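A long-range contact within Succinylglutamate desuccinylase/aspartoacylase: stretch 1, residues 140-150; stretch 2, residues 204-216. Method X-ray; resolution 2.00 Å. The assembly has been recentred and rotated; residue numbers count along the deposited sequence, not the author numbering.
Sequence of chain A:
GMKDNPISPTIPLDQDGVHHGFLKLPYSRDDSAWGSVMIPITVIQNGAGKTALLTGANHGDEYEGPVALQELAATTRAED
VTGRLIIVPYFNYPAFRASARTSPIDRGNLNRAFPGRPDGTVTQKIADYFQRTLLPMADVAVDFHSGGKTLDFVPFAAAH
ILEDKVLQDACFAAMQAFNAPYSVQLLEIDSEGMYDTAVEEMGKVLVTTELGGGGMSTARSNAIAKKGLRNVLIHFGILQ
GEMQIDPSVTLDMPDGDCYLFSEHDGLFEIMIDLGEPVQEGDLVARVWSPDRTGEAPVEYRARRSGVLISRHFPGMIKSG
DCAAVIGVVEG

Stretch 1 140-150: VAVDFHSGGKT
Stretch 2, residues 204-216: KVLVTTELGGGGM

Two parallel strands, 140-143 and a second ending at Glu-210, run side by side with their axes 4.8 Å apart and only 10° between their directions, and the loops that follow them stay in contact. Together the stretches bury 825 Å². Ala-141 lies opposite Leu-206 and Val-142 opposite Val-207, with CA-CA distances of 5.0 and 4.7 Å. Backbone angles are extended, near -126/117 at Val-142 and -114/126 at Val-207.

Val-207, one of the residues most covered, is the centre of the strand pairing. Its N donates to Ala-141 O (2.9 Å) and its O accepts from Asp-143 N (3.0 Å, nearly straight at 169°), so it straddles Val-142 in the usual parallel pattern. Ala-141 N in turn donates to Val-205 O at 3.0 Å, two residues before Val-207. With chi1 t on both valines, Val-207 CG1 meets Val-142 CG1 at 3.8 Å on the face that also carries Val-140 and Val-205; beta-branched side chains suit such extended backbone and pack together on this face. On the other face, small Ala-141 leaves its CB 4.3 Å from Leu-206 CD1.

His-145, the most covered residue, continues the pairing beyond the first strand. Its phi/psi is -130/159, and its carbonyl O accepts from both Leu-211 N (3.0 Å) and Thr-209 OG1 (2.9 Å). The p rotamer of Thr-209 brings its hydroxyl to that carbonyl, a link an aliphatic side chain could not make. The imidazole (chi1 m, chi2 -105°) turns back along its own stretch, where NE2 donates to Asp-143 OD2 at 2.8 Å. Asp-143, chi1 t, also takes a hydrogen bond through OD2 from a water at 2.5 Å; the same water accepts from Thr-208 OG1 at 2.9 Å, joining the stretches through polar side chains. Nearby, Phe-144 (chi1 m) presents its ring edge to Leu-211, CD1 to CD1 at 3.9 Å, an apolar contact.

After Ser-146 in one stretch and Leu-211 in the other, glycines let the loops close together. Gly-147 N donates to Gly-212 O (2.9 Å), and Gly-214 N to Gly-148 O (2.7 Å, bent to 130°). Gly-147 and Gly-213 bring their CA atoms to 4.0 Å; a CB on Gly-213 would sit 3.1 Å from Gly-147 CA. Backbone angles of 86/-174 at Gly-148, 151/-126 at Gly-212 and 152/-162 at Gly-213 would jam a CB against the preceding carbonyl. Gly-215, at 71/29, packs against Lys-149, whose CG would be 2.9 Å from a CB there. A second water accepts from Gly-215 N at 3.0 Å and, weakly, from Gly-148 N at 3.0 Å.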

ATOM      1  N   VAL A 140     -22.925 -32.473 -16.216  1.00 22.30           N
ATOM      2  CA  VAL A 140     -21.792 -32.839 -15.356  1.00 19.81           C
ATOM      3  C   VAL A 140     -20.868 -31.653 -15.217  1.00 20.25           C
ATOM      4  O   VAL A 140     -20.920 -30.701 -16.023  1.00 23.08           O
ATOM      5  CB  VAL A 140     -21.043 -34.067 -15.936  1.00 21.58           C
ATOM      6  CG1 VAL A 140     -22.021 -35.210 -16.103  1.00 21.18           C
ATOM      7  CG2 VAL A 140     -20.370 -33.734 -17.285  1.00 20.56           C
ATOM      8  N   ALA A 141     -20.046 -31.663 -14.179  1.00 21.89           N
ATOM      9  CA  ALA A 141     -19.056 -30.597 -13.951  1.00 22.29           C
ATOM     10  C   ALA A 141     -17.706 -31.195 -13.549  1.00 21.65           C
ATOM     11  O   ALA A 141     -17.650 -32.168 -12.810  1.00 19.90           O
ATOM     12  CB  ALA A 141     -19.519 -29.621 -12.867  1.00 21.04           C
ATOM     13  N   VAL A 142     -16.635 -30.563 -14.017  1.00 22.80           N
ATOM     14  CA  VAL A 142     -15.262 -30.863 -13.606  1.00 20.64           C
ATOM     15  C   VAL A 142     -14.634 -29.577 -13.131  1.00 21.86           C
ATOM     16  O   VAL A 142     -14.565 -28.607 -13.888  1.00 23.66           O
ATOM     17  CB  VAL A 142     -14.401 -31.477 -14.743  1.00 23.69           C
ATOM     18  CG1 VAL A 142     -13.031 -31.870 -14.189  1.00 22.52           C
ATOM     19  CG2 VAL A 142     -15.099 -32.667 -15.343  1.00 24.27           C
ATOM     20  N   ASP A 143     -14.269 -29.553 -11.844  1.00 21.82           N
ATOM     21  CA  ASP A 143     -13.698 -28.392 -11.178  1.00 21.05           C
ATOM     22  C   ASP A 143     -12.324 -28.728 -10.577  1.00 22.07           C
ATOM     23  O   ASP A 143     -12.233 -29.446  -9.585  1.00 23.29           O
ATOM     24  CB  ASP A 143     -14.644 -27.872 -10.071  1.00 19.77           C
ATOM     25  CG  ASP A 143     -14.205 -26.518  -9.487  1.00 23.43           C
ATOM     26  OD1 ASP A 143     -13.871 -25.561 -10.228  1.00 20.95           O
ATOM     27  OD2 ASP A 143     -14.193 -26.412  -8.252  1.00 27.19           O
ATOM     28  N   PHE A 144     -11.275 -28.170 -11.175  1.00 21.96           N
ATOM     29  CA  PHE A 144      -9.888 -28.478 -10.831  1.00 21.56           C
ATOM     30  C   PHE A 144      -9.442 -27.632  -9.661  1.00 21.11           C
ATOM     31  O   PHE A 144      -9.686 -26.422  -9.640  1.00 22.56           O
ATOM     32  CB  PHE A 144      -8.943 -28.151 -12.006  1.00 22.81           C
ATOM     33  CG  PHE A 144      -9.004 -29.127 -13.137  1.00 20.43           C
ATOM     34  CD1 PHE A 144      -8.191 -30.229 -13.154  1.00 24.20           C
ATOM     35  CD2 PHE A 144      -9.875 -28.935 -14.207  1.00 25.77           C
ATOM     36  CE1 PHE A 144      -8.207 -31.112 -14.215  1.00 23.79           C
ATOM     37  CE2 PHE A 144      -9.916 -29.817 -15.250  1.00 25.61           C
ATOM     38  CZ  PHE A 144      -9.071 -30.913 -15.263  1.00 21.72           C
ATOM     39  N   HIS A 145      -8.807 -28.277  -8.695  1.00 21.36           N
ATOM     40  CA  HIS A 145      -8.075 -27.599  -7.649  1.00 20.07           C
ATOM     41  C   HIS A 145      -6.671 -28.150  -7.486  1.00 22.04           C
ATOM     42  O   HIS A 145      -6.369 -29.262  -7.899  1.00 23.74           O
ATOM     43  CB  HIS A 145      -8.778 -27.705  -6.304  1.00 20.45           C
ATOM     44  CG  HIS A 145     -10.048 -26.925  -6.225  1.00 26.12           C
ATOM     45  ND1 HIS A 145     -10.154 -25.741  -5.534  1.00 28.28           N
ATOM     46  CD2 HIS A 145     -11.271 -27.162  -6.760  1.00 34.49           C
ATOM     47  CE1 HIS A 145     -11.384 -25.273  -5.652  1.00 32.04           C
ATOM     48  NE2 HIS A 145     -12.080 -26.117  -6.392  1.00 28.15           N
ATOM     49  N   SER A 146      -5.835 -27.319  -6.877  1.00 21.24           N
ATOM     50  CA  SER A 146      -4.486 -27.664  -6.414  1.00 23.52           C
ATOM     51  C   SER A 146      -4.285 -26.920  -5.081  1.00 24.04           C
ATOM     52  O   SER A 146      -5.176 -26.183  -4.644  1.00 21.97           O
ATOM     53  CB  SER A 146      -3.452 -27.270  -7.469  1.00 23.08           C
ATOM     54  OG  SER A 146      -3.823 -27.919  -8.687  1.00 28.77           O
ATOM     55  N   GLY A 147      -3.161 -27.148  -4.409  1.00 22.06           N
ATOM     56  CA  GLY A 147      -2.952 -26.567  -3.097  1.00 21.92           C
ATOM     57  C   GLY A 147      -2.910 -25.054  -3.018  1.00 21.38           C
ATOM     58  O   GLY A 147      -3.305 -24.474  -2.014  1.00 21.23           O
ATOM     59  N   GLY A 148      -2.442 -24.412  -4.075  1.00 19.36           N
ATOM     60  CA  GLY A 148      -2.210 -22.979  -4.050  1.00 21.71           C
ATOM     61  C   GLY A 148      -0.823 -22.686  -3.492  1.00 19.83           C
ATOM     62  O   GLY A 148      -0.069 -23.610  -3.184  1.00 19.08           O
ATOM     63  N   LYS A 149      -0.519 -21.400  -3.297  1.00 18.95           N
ATOM     64  CA  LYS A 149       0.815 -20.964  -2.864  1.00 21.55           C
ATOM     65  C   LYS A 149       1.246 -21.509  -1.494  1.00 18.85           C
ATOM     66  O   LYS A 149       2.420 -21.607  -1.211  1.00 20.86           O
ATOM     67  CB  LYS A 149       0.892 -19.429  -2.842  1.00 19.54           C
ATOM     68  CG  LYS A 149       1.084 -18.798  -4.217  1.00 26.65           C
ATOM     69  CD  LYS A 149       0.977 -17.246  -4.127  1.00 31.25           C
ATOM     70  CE  LYS A 149       1.371 -16.608  -5.453  1.00 37.10           C
ATOM     71  NZ  LYS A 149       1.141 -15.161  -5.445  1.00 42.47           N
ATOM     72  N   THR A 150       0.292 -21.863  -0.653  1.00 19.85           N
ATOM     73  CA  THR A 150       0.591 -22.196   0.719  1.00 20.26           C
ATOM     74  C   THR A 150       0.523 -23.690   1.035  1.00 17.49           C
ATOM     75  O   THR A 150       0.894 -24.087   2.141  1.00 18.82           O
ATOM     76  CB  THR A 150      -0.334 -21.423   1.687  1.00 22.33           C
ATOM     77  OG1 THR A 150      -1.655 -21.981   1.629  1.00 19.59           O
ATOM     78  CG2 THR A 150      -0.362 -19.926   1.296  1.00 20.00           C
ATOM     79  N   LYS A 204     -26.275 -33.822  -9.957  1.00 23.72           N
ATOM     80  CA  LYS A 204     -25.291 -33.901 -11.040  1.00 21.10           C
ATOM     81  C   LYS A 204     -23.919 -34.375 -10.589  1.00 22.81           C
ATOM     82  O   LYS A 204     -23.464 -34.070  -9.485  1.00 24.17           O
ATOM     83  CB  LYS A 204     -25.185 -32.542 -11.757  1.00 20.11           C
ATOM     84  CG  LYS A 204     -26.436 -32.215 -12.544  1.00 20.76           C
ATOM     85  CD  LYS A 204     -26.510 -30.776 -13.021  1.00 21.02           C
ATOM     86  CE  LYS A 204     -27.823 -30.529 -13.729  1.00 20.25           C
ATOM     87  NZ  LYS A 204     -27.911 -29.150 -14.205  1.00 24.04           N
ATOM     88  N   VAL A 205     -23.273 -35.169 -11.445  1.00 24.01           N
ATOM     89  CA  VAL A 205     -21.934 -35.669 -11.185  1.00 22.45           C
ATOM     90  C   VAL A 205     -20.919 -34.532 -11.179  1.00 23.92           C
ATOM     91  O   VAL A 205     -20.913 -33.662 -12.070  1.00 23.10           O
ATOM     92  CB  VAL A 205     -21.494 -36.741 -12.229  1.00 23.37           C
ATOM     93  CG1 VAL A 205     -20.014 -37.049 -12.089  1.00 18.35           C
ATOM     94  CG2 VAL A 205     -22.290 -37.987 -12.033  1.00 26.68           C
ATOM     95  N   LEU A 206     -20.085 -34.535 -10.149  1.00 22.69           N
ATOM     96  CA  LEU A 206     -19.019 -33.588  -9.998  1.00 23.49           C
ATOM     97  C   LEU A 206     -17.705 -34.374  -9.921  1.00 27.48           C
ATOM     98  O   LEU A 206     -17.625 -35.365  -9.193  1.00 26.27           O
ATOM     99  CB  LEU A 206     -19.181 -32.743  -8.722  1.00 25.62           C
ATOM    100  CG  LEU A 206     -17.882 -31.959  -8.439  1.00 31.32           C
ATOM    101  CD1 LEU A 206     -17.958 -30.533  -9.015  1.00 22.54           C
ATOM    102  CD2 LEU A 206     -17.515 -32.010  -6.979  1.00 32.07           C
ATOM    103  N   VAL A 207     -16.700 -33.918 -10.674  1.00 26.56           N
ATOM    104  CA  VAL A 207     -15.331 -34.464 -10.623  1.00 26.54           C
ATOM    105  C   VAL A 207     -14.456 -33.347 -10.081  1.00 24.60           C
ATOM    106  O   VAL A 207     -14.530 -32.198 -10.545  1.00 19.73           O
ATOM    107  CB  VAL A 207     -14.888 -34.898 -12.054  1.00 24.51           C
ATOM    108  CG1 VAL A 207     -13.385 -35.071 -12.162  1.00 21.92           C
ATOM    109  CG2 VAL A 207     -15.638 -36.147 -12.450  1.00 32.20           C
ATOM    110  N   THR A 208     -13.708 -33.631  -9.033  1.00 24.76           N
ATOM    111  CA  THR A 208     -12.843 -32.631  -8.443  1.00 25.08           C
ATOM    112  C   THR A 208     -11.476 -33.230  -8.151  1.00 25.12           C
ATOM    113  O   THR A 208     -11.305 -34.453  -8.121  1.00 25.65           O
ATOM    114  CB  THR A 208     -13.474 -31.922  -7.212  1.00 29.13           C
ATOM    115  OG1 THR A 208     -12.676 -30.783  -6.843  1.00 25.45           O
ATOM    116  CG2 THR A 208     -13.636 -32.859  -6.012  1.00 25.17           C
ATOM    117  N   THR A 209     -10.494 -32.355  -7.984  1.00 26.34           N
ATOM    118  CA  THR A 209      -9.117 -32.767  -7.768  1.00 26.02           C
ATOM    119  C   THR A 209      -8.355 -31.951  -6.706  1.00 27.39           C
ATOM    120  O   THR A 209      -8.785 -30.856  -6.260  1.00 29.42           O
ATOM    121  CB  THR A 209      -8.330 -32.541  -9.043  1.00 27.84           C
ATOM    122  OG1 THR A 209      -8.189 -31.132  -9.240  1.00 27.29           O
ATOM    123  CG2 THR A 209      -9.001 -33.124 -10.260  1.00 22.31           C
ATOM    124  N   GLU A 210      -7.191 -32.473  -6.347  1.00 26.37           N
ATOM    125  CA  GLU A 210      -6.086 -31.666  -5.790  1.00 26.62           C
ATOM    126  C   GLU A 210      -4.829 -32.170  -6.476  1.00 25.33           C
ATOM    127  O   GLU A 210      -4.386 -33.255  -6.157  1.00 22.84           O
ATOM    128  CB  GLU A 210      -5.950 -31.858  -4.273  1.00 28.68           C
ATOM    129  CG  GLU A 210      -7.079 -31.247  -3.435  1.00 40.02           C
ATOM    130  CD  GLU A 210      -7.013 -29.730  -3.338  1.00 43.43           C
ATOM    131  OE1 GLU A 210      -6.106 -29.127  -3.937  1.00 44.22           O
ATOM    132  OE2 GLU A 210      -7.860 -29.141  -2.648  1.00 45.49           O
ATOM    133  N   LEU A 211      -4.274 -31.427  -7.437  1.00 24.24           N
ATOM    134  CA  LEU A 211      -3.228 -31.993  -8.303  1.00 22.88           C
ATOM    135  C   LEU A 211      -1.802 -31.530  -8.027  1.00 27.27           C
ATOM    136  O   LEU A 211      -0.900 -31.837  -8.800  1.00 32.28           O
ATOM    137  CB  LEU A 211      -3.547 -31.750  -9.774  1.00 25.14           C
ATOM    138  CG  LEU A 211      -4.835 -32.394 -10.285  1.00 21.09           C
ATOM    139  CD1 LEU A 211      -5.019 -32.000 -11.753  1.00 20.34           C
ATOM    140  CD2 LEU A 211      -4.829 -33.894 -10.061  1.00 26.15           C
ATOM    141  N   GLY A 212      -1.574 -30.875  -6.906  1.00 23.27           N
ATOM    142  CA  GLY A 212      -0.224 -30.501  -6.500  1.00 23.86           C
ATOM    143  C   GLY A 212      -0.364 -29.241  -5.687  1.00 22.98           C
ATOM    144  O   GLY A 212      -1.167 -29.186  -4.742  1.00 20.09           O
ATOM    145  N   GLY A 213       0.367 -28.211  -6.063  1.00 19.78           N
ATOM    146  CA  GLY A 213       0.313 -26.971  -5.294  1.00 19.71           C
ATOM    147  C   GLY A 213       1.595 -26.166  -5.382  1.00 20.88           C
ATOM    148  O   GLY A 213       2.393 -26.361  -6.290  1.00 20.56           O
ATOM    149  N   GLY A 214       1.757 -25.242  -4.433  1.00 19.60           N
ATOM    150  CA  GLY A 214       2.895 -24.333  -4.350  1.00 20.29           C
ATOM    151  C   GLY A 214       2.786 -23.174  -5.313  1.00 21.32           C
ATOM    152  O   GLY A 214       3.759 -22.438  -5.522  1.00 22.49           O
ATOM    153  N   GLY A 215       1.614 -22.969  -5.924  1.00 19.73           N
ATOM    154  CA  GLY A 215       1.506 -21.875  -6.886  1.00 17.59           C
ATOM    155  C   GLY A 215       2.251 -22.118  -8.200  1.00 21.36           C
ATOM    156  O   GLY A 215       2.651 -21.177  -8.873  1.00 19.30           O
HETATM  157  N   MSE A 216       2.377 -23.380  -8.589  1.00 21.36           N
HETATM  158  CA  MSE A 216       3.147 -23.776  -9.760  1.00 21.88           C
HETATM  159  C   MSE A 216       2.582 -25.075 -10.254  1.00 20.27           C
HETATM  160  O   MSE A 216       1.784 -25.712  -9.581  1.00 21.83           O
HETATM  161  CB  MSE A 216       4.619 -23.995  -9.393  1.00 22.98           C
HETATM  162  CG  MSE A 216       4.843 -25.077  -8.367  1.00 22.42           C
HETATM  163 SE   MSE A 216       5.187 -26.838  -9.122  0.75 26.12          SE
HETATM  164  CE  MSE A 216       6.996 -26.572  -9.759  1.00 31.27           C
TER
HETATM  165  O   HOH W   1     -14.286 -28.388  -6.707  1.00 29.70           O
HETATM  166  O   HOH W   2      -0.997 -24.186  -6.680  1.00 21.88           O